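Local structure of 1H-3-hydroxy-4-oxoquinoline 2,4-dioxygenase (Pseudomonas putida, 3IBT) at residues A[28-33]-A[182-187]; A[91-94]-A[100-103]; A[151-156]-A[212-217]; A[155-160]-A[241-246]. The protein catalyses the cofactor-independent, oxygen-dependent ring cleavage of 3-hydroxy-1H-quinolin-4-one to N-formylanthranilate and carbon monoxide, a step in oxoquinoline degradation. All coordinates share one frame; numbering follows the deposited sequence.

Contact 1 (A[28-33]-A[182-187]); sequences SGWCQD and CREIEA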
loop_
_atom_site.group_PDB
_atom_site.type_symbol
_atom_site.label_atom_id
_atom_site.label_comp_id
_atom_site.label_asym_id
_atom_site.label_seq_id
_atom_site.Cartn_x
_atom_site.Cartn_y
_atom_site.Cartn_z
ATOM N N SER A 28 0.224 -1.514 4.361
ATOM C CA SER A 28 -0.167 -0.104 4.170
ATOM C C SER A 28 0.761 0.825 3.278
ATOM O O SER A 28 1.764 0.390 2.709
ATOM C CB SER A 28 -0.346 0.534 5.541
ATOM O OG SER A 28 0.878 1.112 5.915
ATOM N N GLY A 29 0.421 2.106 3.173
ATOM C CA GLY A 29 1.349 3.070 2.613
ATOM C C GLY A 29 2.255 3.595 3.704
ATOM O O GLY A 29 2.209 3.102 4.851
ATOM N N TRP A 30 3.104 4.567 3.341
ATOM C CA TRP A 30 3.991 5.255 4.297
ATOM C C TRP A 30 3.129 6.057 5.233
ATOM O O TRP A 30 2.072 6.547 4.816
ATOM C CB TRP A 30 4.927 6.227 3.571
ATOM C CG TRP A 30 5.975 5.545 2.763
ATOM C CD1 TRP A 30 5.859 5.096 1.471
ATOM C CD2 TRP A 30 7.311 5.221 3.188
ATOM N NE1 TRP A 30 7.044 4.510 1.068
ATOM C CE2 TRP A 30 7.950 4.576 2.098
ATOM C CE3 TRP A 30 8.036 5.425 4.384
ATOM C CZ2 TRP A 30 9.286 4.132 2.164
ATOM C CZ3 TRP A 30 9.355 4.970 4.455
ATOM C CH2 TRP A 30 9.965 4.330 3.354
ATOM N N CYS A 31 3.551 6.181 6.483
ATOM C CA CYS A 31 2.800 6.984 7.425
ATOM C C CYS A 31 1.380 6.490 7.643
ATOM O O CYS A 31 0.459 7.298 7.895
ATOM C CB CYS A 31 2.748 8.412 6.933
ATOM S SG CYS A 31 4.335 9.175 7.116
ATOM N N GLN A 32 1.210 5.170 7.514
ATOM C CA GLN A 32 -0.050 4.489 7.807
ATOM C C GLN A 32 0.148 3.260 8.690
ATOM O O GLN A 32 1.282 2.778 8.945
ATOM C CB GLN A 32 -0.768 4.037 6.553
ATOM C CG GLN A 32 -1.711 5.009 6.008
ATOM C CD GLN A 32 -1.868 4.785 4.513
ATOM O OE1 GLN A 32 -0.998 4.168 3.893
ATOM N NE2 GLN A 32 -2.987 5.254 3.925
ATOM N N ASP A 33 -0.998 2.729 9.100
ATOM C CA ASP A 33 -0.989 1.657 10.017
ATOM C C ASP A 33 -1.785 0.418 9.629
ATOM O O ASP A 33 -2.436 0.407 8.589
ATOM C CB ASP A 33 -1.462 2.155 11.343
ATOM C CG ASP A 33 -0.815 1.418 12.395
ATOM O OD1 ASP A 33 0.137 0.712 11.973
ATOM O OD2 ASP A 33 -1.206 1.499 13.588
ATOM N N CYS A 182 8.433 11.005 1.329
ATOM C CA CYS A 182 8.467 11.787 0.119
ATOM C C CYS A 182 9.739 11.564 -0.667
ATOM O O CYS A 182 9.682 11.351 -1.879
ATOM C CB CYS A 182 8.162 13.248 0.408
ATOM S SG CYS A 182 6.458 13.317 1.049
ATOM N N ARG A 183 10.868 11.522 0.021
ATOM C CA ARG A 183 12.113 11.223 -0.648
ATOM C C ARG A 183 11.966 9.891 -1.345
ATOM O O ARG A 183 12.397 9.701 -2.494
ATOM C CB ARG A 183 13.233 11.057 0.351
ATOM C CG ARG A 183 13.709 12.263 1.078
ATOM C CD ARG A 183 15.046 11.871 1.626
ATOM N NE ARG A 183 15.103 10.403 1.772
ATOM C CZ ARG A 183 15.213 9.774 2.951
ATOM N NH1 ARG A 183 15.291 10.478 4.116
ATOM N NH2 ARG A 183 15.262 8.435 2.964
ATOM N N GLU A 184 11.355 8.956 -0.642
ATOM C CA GLU A 184 11.329 7.618 -1.156
ATOM C C GLU A 184 10.402 7.434 -2.302
ATOM O O GLU A 184 10.785 6.810 -3.283
ATOM C CB GLU A 184 11.041 6.616 -0.063
ATOM C CG GLU A 184 12.210 6.532 0.869
ATOM C CD GLU A 184 13.498 6.305 0.119
ATOM O OE1 GLU A 184 13.508 5.487 -0.834
ATOM O OE2 GLU A 184 14.497 6.956 0.482
ATOM N N ILE A 185 9.194 7.975 -2.177
ATOM C CA ILE A 185 8.205 7.862 -3.232
ATOM C C ILE A 185 8.763 8.560 -4.468
ATOM O O ILE A 185 8.764 8.001 -5.602
ATOM C CB ILE A 185 6.855 8.509 -2.817
ATOM C CG1 ILE A 185 6.211 7.777 -1.624
ATOM C CG2 ILE A 185 5.884 8.570 -4.027
ATOM C CD1 ILE A 185 5.049 8.523 -0.965
ATOM N N GLU A 186 9.267 9.773 -4.206
ATOM C CA GLU A 186 9.926 10.572 -5.211
ATOM C C GLU A 186 10.988 9.715 -5.850
ATOM O O GLU A 186 10.925 9.473 -7.036
ATOM C CB GLU A 186 10.532 11.846 -4.627
ATOM C CG GLU A 186 10.380 13.070 -5.547
ATOM C CD GLU A 186 11.143 14.337 -5.082
ATOM O OE1 GLU A 186 11.986 14.274 -4.141
ATOM O OE2 GLU A 186 10.913 15.414 -5.699
ATOM N N ALA A 187 11.941 9.215 -5.079
ATOM C CA ALA A 187 12.975 8.331 -5.654
ATOM C C ALA A 187 12.431 7.236 -6.650
ATOM O O ALA A 187 12.967 7.073 -7.777
ATOM C CB ALA A 187 13.797 7.709 -4.558
#

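Contact 2 (A[91-94]-A[100-103]); sequences MVST and VNID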
loop_
_atom_site.group_PDB
_atom_site.type_symbol
_atom_site.label_atom_id
_atom_site.label_comp_id
_atom_site.label_asym_id
_atom_site.label_seq_id
_atom_site.Cartn_x
_atom_site.Cartn_y
_atom_site.Cartn_z
HETATM N N MSE A 91 -0.309 -10.976 -1.104
HETATM C CA MSE A 91 -0.261 -9.674 -0.448
HETATM C C MSE A 91 -1.141 -8.648 -1.107
HETATM O O MSE A 91 -1.387 -8.706 -2.296
HETATM C CB MSE A 91 1.166 -9.179 -0.349
HETATM C CG MSE A 91 2.049 -9.693 -1.450
HETATM SE SE MSE A 91 3.904 -9.083 -1.122
HETATM C CE MSE A 91 4.253 -10.080 0.549
ATOM N N VAL A 92 -1.631 -7.712 -0.318
ATOM C CA VAL A 92 -2.464 -6.661 -0.818
ATOM C C VAL A 92 -1.878 -5.421 -0.249
ATOM O O VAL A 92 -1.751 -5.293 0.958
ATOM C CB VAL A 92 -3.911 -6.810 -0.301
ATOM C CG1 VAL A 92 -4.657 -5.474 -0.289
ATOM C CG2 VAL A 92 -4.689 -7.881 -1.087
ATOM N N SER A 93 -1.510 -4.491 -1.113
ATOM C CA SER A 93 -0.837 -3.279 -0.642
ATOM C C SER A 93 -1.567 -2.001 -1.010
ATOM O O SER A 93 -2.367 -1.955 -1.954
ATOM C CB SER A 93 0.634 -3.230 -1.114
ATOM O OG SER A 93 0.737 -3.270 -2.530
ATOM N N THR A 94 -1.298 -0.965 -0.234
ATOM C CA THR A 94 -1.920 0.329 -0.429
ATOM C C THR A 94 -0.945 1.369 -0.964
ATOM O O THR A 94 0.223 1.445 -0.525
ATOM C CB THR A 94 -2.508 0.807 0.892
ATOM O OG1 THR A 94 -3.896 0.474 0.897
ATOM C CG2 THR A 94 -2.327 2.367 1.116
ATOM N N VAL A 100 6.810 -1.671 -2.668
ATOM C CA VAL A 100 7.293 -2.826 -1.866
ATOM C C VAL A 100 6.705 -4.186 -2.346
ATOM O O VAL A 100 7.422 -5.148 -2.587
ATOM C CB VAL A 100 6.993 -2.611 -0.336
ATOM C CG1 VAL A 100 7.474 -3.776 0.505
ATOM C CG2 VAL A 100 7.563 -1.263 0.161
ATOM N N ASN A 101 5.385 -4.233 -2.482
ATOM C CA ASN A 101 4.674 -5.368 -3.048
ATOM C C ASN A 101 5.332 -5.913 -4.337
ATOM O O ASN A 101 5.724 -7.096 -4.401
ATOM C CB ASN A 101 3.232 -4.938 -3.319
ATOM C CG ASN A 101 2.326 -6.091 -3.676
ATOM O OD1 ASN A 101 2.785 -7.171 -4.080
ATOM N ND2 ASN A 101 1.013 -5.870 -3.541
ATOM N N ILE A 102 5.481 -5.049 -5.345
ATOM C CA ILE A 102 6.056 -5.484 -6.600
ATOM C C ILE A 102 7.508 -5.918 -6.468
ATOM O O ILE A 102 7.965 -6.826 -7.169
ATOM C CB ILE A 102 5.860 -4.427 -7.685
ATOM C CG1 ILE A 102 4.371 -4.236 -7.874
ATOM C CG2 ILE A 102 6.420 -4.874 -9.023
ATOM C CD1 ILE A 102 3.650 -5.498 -8.227
ATOM N N ASP A 103 8.235 -5.292 -5.555
ATOM C CA ASP A 103 9.619 -5.694 -5.315
ATOM C C ASP A 103 9.667 -7.165 -4.886
ATOM O O ASP A 103 10.546 -7.935 -5.298
ATOM C CB ASP A 103 10.280 -4.818 -4.248
ATOM C CG ASP A 103 11.807 -4.758 -4.406
ATOM O OD1 ASP A 103 12.278 -4.587 -5.557
ATOM O OD2 ASP A 103 12.554 -4.869 -3.402
#

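Contact 3 (A[151-156]-A[212-217]); sequences DEWAET and YSQPLS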
loop_
_atom_site.group_PDB
_atom_site.type_symbol
_atom_site.label_atom_id
_atom_site.label_comp_id
_atom_site.label_asym_id
_atom_site.label_seq_id
_atom_site.Cartn_x
_atom_site.Cartn_y
_atom_site.Cartn_z
ATOM N N ASP A 151 -6.210 17.246 1.818
ATOM C CA ASP A 151 -7.326 17.966 1.214
ATOM C C ASP A 151 -7.766 17.200 -0.034
ATOM O O ASP A 151 -8.968 17.038 -0.307
ATOM C CB ASP A 151 -6.922 19.402 0.853
ATOM C CG ASP A 151 -6.752 20.318 2.093
ATOM O OD1 ASP A 151 -7.776 20.757 2.669
ATOM O OD2 ASP A 151 -5.595 20.635 2.482
ATOM N N GLU A 152 -6.772 16.697 -0.761
ATOM C CA GLU A 152 -6.997 15.952 -1.982
ATOM C C GLU A 152 -7.554 14.561 -1.681
ATOM O O GLU A 152 -8.707 14.261 -1.989
ATOM C CB GLU A 152 -5.704 15.842 -2.779
ATOM C CG GLU A 152 -5.864 14.990 -4.045
ATOM C CD GLU A 152 -4.574 14.919 -4.865
ATOM O OE1 GLU A 152 -3.991 15.996 -5.164
ATOM O OE2 GLU A 152 -4.145 13.785 -5.207
ATOM N N TRP A 153 -6.723 13.720 -1.083
ATOM C CA TRP A 153 -7.121 12.386 -0.661
ATOM C C TRP A 153 -8.532 12.298 -0.056
ATOM O O TRP A 153 -9.303 11.340 -0.354
ATOM C CB TRP A 153 -6.078 11.852 0.316
ATOM C CG TRP A 153 -4.760 11.494 -0.358
ATOM C CD1 TRP A 153 -4.541 11.338 -1.703
ATOM C CD2 TRP A 153 -3.511 11.202 0.286
ATOM N NE1 TRP A 153 -3.240 10.977 -1.940
ATOM C CE2 TRP A 153 -2.578 10.879 -0.742
ATOM C CE3 TRP A 153 -3.092 11.165 1.619
ATOM C CZ2 TRP A 153 -1.236 10.554 -0.474
ATOM C CZ3 TRP A 153 -1.768 10.825 1.884
ATOM C CH2 TRP A 153 -0.854 10.530 0.843
ATOM N N ALA A 154 -8.883 13.296 0.769
ATOM C CA ALA A 154 -10.203 13.300 1.417
ATOM C C ALA A 154 -11.372 13.632 0.517
ATOM O O ALA A 154 -12.458 13.168 0.760
ATOM C CB ALA A 154 -10.222 14.217 2.613
ATOM N N GLU A 155 -11.156 14.461 -0.499
ATOM C CA GLU A 155 -12.249 15.043 -1.291
ATOM C C GLU A 155 -13.436 15.476 -0.430
ATOM O O GLU A 155 -13.218 16.001 0.642
ATOM C CB GLU A 155 -12.654 14.113 -2.405
ATOM C CG GLU A 155 -13.070 14.898 -3.629
ATOM C CD GLU A 155 -14.501 14.647 -4.041
ATOM O OE1 GLU A 155 -14.839 14.940 -5.205
ATOM O OE2 GLU A 155 -15.293 14.113 -3.225
ATOM N N THR A 156 -14.667 15.238 -0.864
ATOM C CA THR A 156 -15.877 15.705 -0.159
ATOM C C THR A 156 -16.522 14.702 0.788
ATOM O O THR A 156 -17.747 14.703 0.921
ATOM C CB THR A 156 -17.037 16.021 -1.148
ATOM O OG1 THR A 156 -16.530 16.166 -2.469
ATOM C CG2 THR A 156 -17.843 17.297 -0.725
ATOM N N TYR A 212 -9.136 0.753 -6.810
ATOM C CA TYR A 212 -8.837 2.179 -6.723
ATOM C C TYR A 212 -10.068 3.026 -6.966
ATOM O O TYR A 212 -10.952 2.666 -7.803
ATOM C CB TYR A 212 -7.796 2.531 -7.765
ATOM C CG TYR A 212 -8.408 2.673 -9.134
ATOM C CD1 TYR A 212 -8.806 3.910 -9.609
ATOM C CD2 TYR A 212 -8.632 1.563 -9.940
ATOM C CE1 TYR A 212 -9.408 4.045 -10.867
ATOM C CE2 TYR A 212 -9.214 1.698 -11.214
ATOM C CZ TYR A 212 -9.609 2.944 -11.660
ATOM O OH TYR A 212 -10.201 3.110 -12.885
ATOM N N SER A 213 -10.146 4.143 -6.246
ATOM C CA SER A 213 -11.212 5.128 -6.472
ATOM C C SER A 213 -10.669 6.451 -7.017
ATOM O O SER A 213 -11.296 7.131 -7.819
ATOM C CB SER A 213 -11.955 5.378 -5.178
ATOM O OG SER A 213 -12.314 4.142 -4.567
ATOM N N GLN A 214 -9.466 6.785 -6.588
ATOM C CA GLN A 214 -8.832 8.069 -6.894
ATOM C C GLN A 214 -7.599 7.868 -7.804
ATOM O O GLN A 214 -6.995 6.776 -7.815
ATOM C CB GLN A 214 -8.421 8.714 -5.561
ATOM C CG GLN A 214 -8.756 10.135 -5.601
ATOM C CD GLN A 214 -8.373 10.869 -4.362
ATOM O OE1 GLN A 214 -9.198 11.025 -3.461
ATOM N NE2 GLN A 214 -7.133 11.396 -4.331
ATOM N N PRO A 215 -7.180 8.879 -8.558
ATOM C CA PRO A 215 -7.645 10.204 -8.805
ATOM C C PRO A 215 -8.973 10.210 -9.592
ATOM O O PRO A 215 -9.279 9.275 -10.365
ATOM C CB PRO A 215 -6.506 10.808 -9.607
ATOM C CG PRO A 215 -5.788 9.661 -10.162
ATOM C CD PRO A 215 -5.935 8.578 -9.279
ATOM N N LEU A 216 -9.760 11.248 -9.338
ATOM C CA LEU A 216 -11.098 11.286 -9.802
ATOM C C LEU A 216 -10.973 11.847 -11.166
ATOM O O LEU A 216 -11.227 13.028 -11.384
ATOM C CB LEU A 216 -11.950 12.176 -8.903
ATOM C CG LEU A 216 -11.915 11.726 -7.441
ATOM C CD1 LEU A 216 -12.671 12.639 -6.547
ATOM C CD2 LEU A 216 -12.547 10.376 -7.394
ATOM N N SER A 217 -10.555 10.995 -12.095
ATOM C CA SER A 217 -10.323 11.415 -13.463
ATOM C C SER A 217 -10.865 10.403 -14.432
ATOM O O SER A 217 -10.426 9.245 -14.463
ATOM C CB SER A 217 -8.821 11.610 -13.690
ATOM O OG SER A 217 -8.497 11.691 -15.072
#

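Contact 4 (A[155-160]-A[241-246]); sequences ETTDNA and GRTHFP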
loop_
_atom_site.group_PDB
_atom_site.type_symbol
_atom_site.label_atom_id
_atom_site.label_comp_id
_atom_site.label_asym_id
_atom_site.label_seq_id
_atom_site.Cartn_x
_atom_site.Cartn_y
_atom_site.Cartn_z
ATOM N N GLU A 155 -11.156 14.461 -0.499
ATOM C CA GLU A 155 -12.249 15.043 -1.291
ATOM C C GLU A 155 -13.436 15.476 -0.430
ATOM O O GLU A 155 -13.218 16.001 0.642
ATOM C CB GLU A 155 -12.654 14.113 -2.405
ATOM C CG GLU A 155 -13.070 14.898 -3.629
ATOM C CD GLU A 155 -14.501 14.647 -4.041
ATOM O OE1 GLU A 155 -14.839 14.940 -5.205
ATOM O OE2 GLU A 155 -15.293 14.113 -3.225
ATOM N N THR A 156 -14.667 15.238 -0.864
ATOM C CA THR A 156 -15.877 15.705 -0.159
ATOM C C THR A 156 -16.522 14.702 0.788
ATOM O O THR A 156 -17.747 14.703 0.921
ATOM C CB THR A 156 -17.037 16.021 -1.148
ATOM O OG1 THR A 156 -16.530 16.166 -2.469
ATOM C CG2 THR A 156 -17.843 17.297 -0.725
ATOM N N THR A 157 -15.760 13.836 1.438
ATOM C CA THR A 157 -16.458 12.830 2.230
ATOM C C THR A 157 -16.849 13.287 3.577
ATOM O O THR A 157 -16.192 14.122 4.195
ATOM C CB THR A 157 -15.720 11.535 2.437
ATOM O OG1 THR A 157 -14.362 11.772 2.122
ATOM C CG2 THR A 157 -16.329 10.406 1.563
ATOM N N ASP A 158 -17.950 12.689 4.005
ATOM C CA ASP A 158 -18.464 12.774 5.341
ATOM C C ASP A 158 -17.944 11.534 6.116
ATOM O O ASP A 158 -18.223 11.396 7.324
ATOM C CB ASP A 158 -20.003 12.805 5.270
ATOM C CG ASP A 158 -20.599 11.593 4.478
ATOM O OD1 ASP A 158 -19.859 10.877 3.720
ATOM O OD2 ASP A 158 -21.826 11.355 4.628
ATOM N N ASN A 159 -17.181 10.656 5.440
ATOM C CA ASN A 159 -16.801 9.365 6.041
ATOM C C ASN A 159 -15.986 9.380 7.372
ATOM O O ASN A 159 -14.759 9.655 7.398
ATOM C CB ASN A 159 -16.162 8.440 5.012
ATOM C CG ASN A 159 -16.051 6.982 5.515
ATOM O OD1 ASN A 159 -16.637 6.049 4.960
ATOM N ND2 ASN A 159 -15.278 6.798 6.568
ATOM N N ALA A 160 -16.696 9.045 8.458
ATOM C CA ALA A 160 -16.170 9.096 9.820
ATOM C C ALA A 160 -14.772 8.494 9.894
ATOM O O ALA A 160 -13.857 9.134 10.420
ATOM C CB ALA A 160 -17.102 8.394 10.762
ATOM N N GLY A 241 -15.665 5.507 -5.173
ATOM C CA GLY A 241 -15.569 6.305 -3.943
ATOM C C GLY A 241 -15.128 7.692 -4.344
ATOM O O GLY A 241 -14.943 7.956 -5.519
ATOM N N ARG A 242 -14.981 8.583 -3.381
ATOM C CA ARG A 242 -14.460 9.904 -3.674
ATOM C C ARG A 242 -13.082 9.998 -3.024
ATOM O O ARG A 242 -12.350 10.970 -3.226
ATOM C CB ARG A 242 -15.404 10.990 -3.139
ATOM C CG ARG A 242 -16.873 10.648 -3.249
ATOM C CD ARG A 242 -17.540 11.154 -4.571
ATOM N NE ARG A 242 -16.819 10.857 -5.820
ATOM C CZ ARG A 242 -16.281 11.789 -6.615
ATOM N NH1 ARG A 242 -16.379 13.092 -6.314
ATOM N NH2 ARG A 242 -15.635 11.426 -7.717
ATOM N N THR A 243 -12.722 8.949 -2.295
ATOM C CA THR A 243 -11.580 8.933 -1.392
ATOM C C THR A 243 -10.391 8.141 -1.924
ATOM O O THR A 243 -10.535 7.300 -2.822
ATOM C CB THR A 243 -12.086 8.326 -0.051
ATOM O OG1 THR A 243 -12.511 9.390 0.782
ATOM C CG2 THR A 243 -11.097 7.352 0.676
ATOM N N HIS A 244 -9.231 8.391 -1.325
ATOM C CA HIS A 244 -7.986 7.665 -1.616
ATOM C C HIS A 244 -7.848 6.284 -0.896
ATOM O O HIS A 244 -6.965 5.509 -1.265
ATOM C CB HIS A 244 -6.795 8.626 -1.335
ATOM C CG HIS A 244 -5.415 8.044 -1.526
ATOM N ND1 HIS A 244 -4.969 7.525 -2.725
ATOM C CD2 HIS A 244 -4.356 7.978 -0.677
ATOM C CE1 HIS A 244 -3.706 7.141 -2.598
ATOM N NE2 HIS A 244 -3.310 7.405 -1.365
ATOM N N PHE A 245 -8.712 5.956 0.080
ATOM C CA PHE A 245 -8.568 4.712 0.891
ATOM C C PHE A 245 -9.811 3.870 0.766
ATOM O O PHE A 245 -10.690 3.860 1.644
ATOM C CB PHE A 245 -8.336 5.050 2.322
ATOM C CG PHE A 245 -7.600 6.313 2.492
ATOM C CD1 PHE A 245 -8.289 7.517 2.579
ATOM C CD2 PHE A 245 -6.201 6.317 2.541
ATOM C CE1 PHE A 245 -7.603 8.739 2.738
ATOM C CE2 PHE A 245 -5.495 7.511 2.709
ATOM C CZ PHE A 245 -6.201 8.743 2.803
ATOM N N PRO A 246 -9.924 3.171 -0.367
ATOM C CA PRO A 246 -11.099 2.328 -0.531
ATOM C C PRO A 246 -11.258 1.261 0.587
ATOM O O PRO A 246 -12.355 0.763 0.843
ATOM C CB PRO A 246 -10.877 1.681 -1.905
ATOM C CG PRO A 246 -9.471 1.938 -2.284
ATOM C CD PRO A 246 -9.015 3.137 -1.537
#

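Contact 1 (A[28-33]-A[182-187])
Trp30 meets Glu184 and Ile185 where the loop after strand 23-27, the one that contributes to the oxyanion hole in many alpha/beta hydrolases, faces helix 175-192. Gly29 to Gln32 form a type II beta turn, and by similarity to related enzymes Trp30, Cys31 and Gln32 probably bind the substrate. The indole leaves this turn with CG beside the backbone N (chi1 -71°), which sends the ring across to the helix. Two adjacent side chains of the helix receive its two ends. At the benzo end, Trp30 CZ2 lies 3.8 Å from Glu184 CB, and Trp30 CH2 is 4.0 Å from Glu184 CG. At the pyrrole end, Trp30 CD1 is 4.1 Å from Ile185 CG1, the two side chains running past each other in opposite directions. Both neighbours approach the ring obliquely. The Glu184 chain bends at chi2 (-51°), so it is the aliphatic part that packs on the indole while the carboxylate is carried away, its plane 38° from that of the ring. There Glu184 OE2 forms a salt bridge with Arg183 NH2 at 3.0 Å, in the guanidinium plane and on the anti lone pair of the carboxylate. Arg183 NH2 has a second acidic partner in Asp67. Ile185 also touches His96 and side chains of helix 127-135. Across the two segments the indole is therefore held by van der Waals contact alone, and the acidic end of Glu184 is probably neutralised by Arg183 instead of being turned against the ring.

Contact 2 (A[91-94]-A[100-103])
Ser93 and Asn101 make the tight part of this contact, on either side of the sharp turn that joins strand 89-94 to helix 97-107. This strand-turn-helix unit is the nucleophile elbow of the alpha/beta-hydrolase fold, and the helix is the crossover of a beta-alpha-beta unit that continues into strand 115-119. The CA atoms of Ser93 and Asn101 are 6.4 Å apart, close enough for one short polar link. Asn101 ND2 donates to Ser93 OG over 2.8 Å, with an N-H...O angle of 159° and the oxygen only 2° out of the amide plane. The asparagine CG stands opposite the backbone N about chi1 (-170°), which extends the amide from the helix toward the strand. Beside the bond, Ser93 CB is 3.6 Å from Asn101 ND2. The oxygen end of the amide is more loosely met: Asn101 OD1 lies 3.7 Å from both CG and SE of Met91, modelled as selenomethionine, whose chain slides past the asparagine in the opposite direction. This is packing; the polar partner of OD1 is the hydroxyl of Thr116 on strand 115-119. The whole contact is buried. With ND2 bonded to Ser93 OG and OD1 to Thr116 OG1, the amide is held at both ends, and its polar atoms are paid for inside an otherwise largely apolar interface between sheet and helix.

Contact 3 (A[151-156]-A[212-217])
A trans chi2 of -179° extends Gln214 from its loop to the end of helix 142-154, while Glu155, bent at chi2 (-119°), folds its acid toward Leu216. These side chains join the helical region inserted between strands 115-119 and 207-212 of the alpha/beta-hydrolase fold to the loop after strand 207-212. Gln214 crosses Trp153 at about a right angle: its amide sits at the edge of the indole, near CD1, with the two planes 41° apart. The same amide faces the helix terminus, where Gln214 CD is 4.1 Å from Trp153 O and 4.2 Å from Glu152 O. Trp153, by similarity a substrate-binding residue, stacks its ring on His244, and the backbone N of Gln214 bonds to Asp120, so the loop adjoins the catalytic centre. Glu155 is the first residue to leave the helix, with positive phi, and its OE2 is met from one face of the carboxylate by Thr156 N, at 2.7 Å, and by Thr156 OG1. Leu216 lies off the opposite face of the acid, whose OE1 also has a salt bridge to Arg242. With alanine in place of Glu155, CD1 of Leu216 would probably lose cover, and the N and OG1 of Thr156 would lose this acceptor. The leucine touches with a single branch: Leu216 CD1 lies 3.7 Å from Glu155 CG and 3.4 Å from Glu155 OE1.

Contact 4 (A[155-160]-A[241-246])
One charged pair, Glu155 with Arg242, carries the ionic part of this contact. Glu155 OE1 stands 2.6 Å from Arg242 NH1 in a salt bridge, but the two flat groups are nearly perpendicular, with carboxylate and guanidinium planes 84° apart. The acid therefore meets one terminal nitrogen obliquely and does not form a paired, two-pronged bridge. Bends at chi2 (-92°) and chi3 (48°) turn the arginine chain back on itself and bring NH1 to the acid; Arg242 NE also makes a weak bond to Gly241 O at 3.5 Å. Exchanging Glu155 for a glutamine would take away the negative charge, and is likely to leave the Arg242 guanidinium without its ionic mate on this loop and freer to turn. Apart from the bridge, Glu155 CB packs 3.3 Å from the backbone Arg242 O. The segment 241-246 is the loop that follows the last strand of the alpha/beta-hydrolase sheet and bears the histidine of the fold, here His244, by similarity the proton donor and acceptor of the active site. His244 ND1 makes a weak hydrogen bond to Asp120 OD2. The hydroxyl contacts come from two threonine side chains that cross at about a right angle: Thr157 OG1 is 3.3 Å from Thr243 OG1, and Thr157 CG2 is 4.0 Å from the same Thr243 OG1. Thr157 OG1 is hydrogen-bonded to Ala154 O. Backbone polar groups on the opposing loop are held by Glu249, whose carboxylate accepts from the N atoms of Arg242 and Thr243.

From the N terminus, the loop 28-33 opens contact 1, which closes at 182-187, with 148 residues between its segments. Contact 2 lies wholly within that span and joins strand 89-94 to its following helix, six residues on. Contacts 3 and 4 start at the end of helix 142-154 and in the loop after it, sharing Glu155 and Thr156, and finish beyond contact 1 at 212-217 and 241-246, so each crosses it. Contacts 1 and 2 meet where Gly29 N is 3.4 Å from Thr94 CG2; contacts 1 and 4 meet through Gln32 and Phe245, contacts 3 and 4 through Trp153 O and His244 N. Together they connect sheet, inserted helices and the loop of the probable active-site histidine.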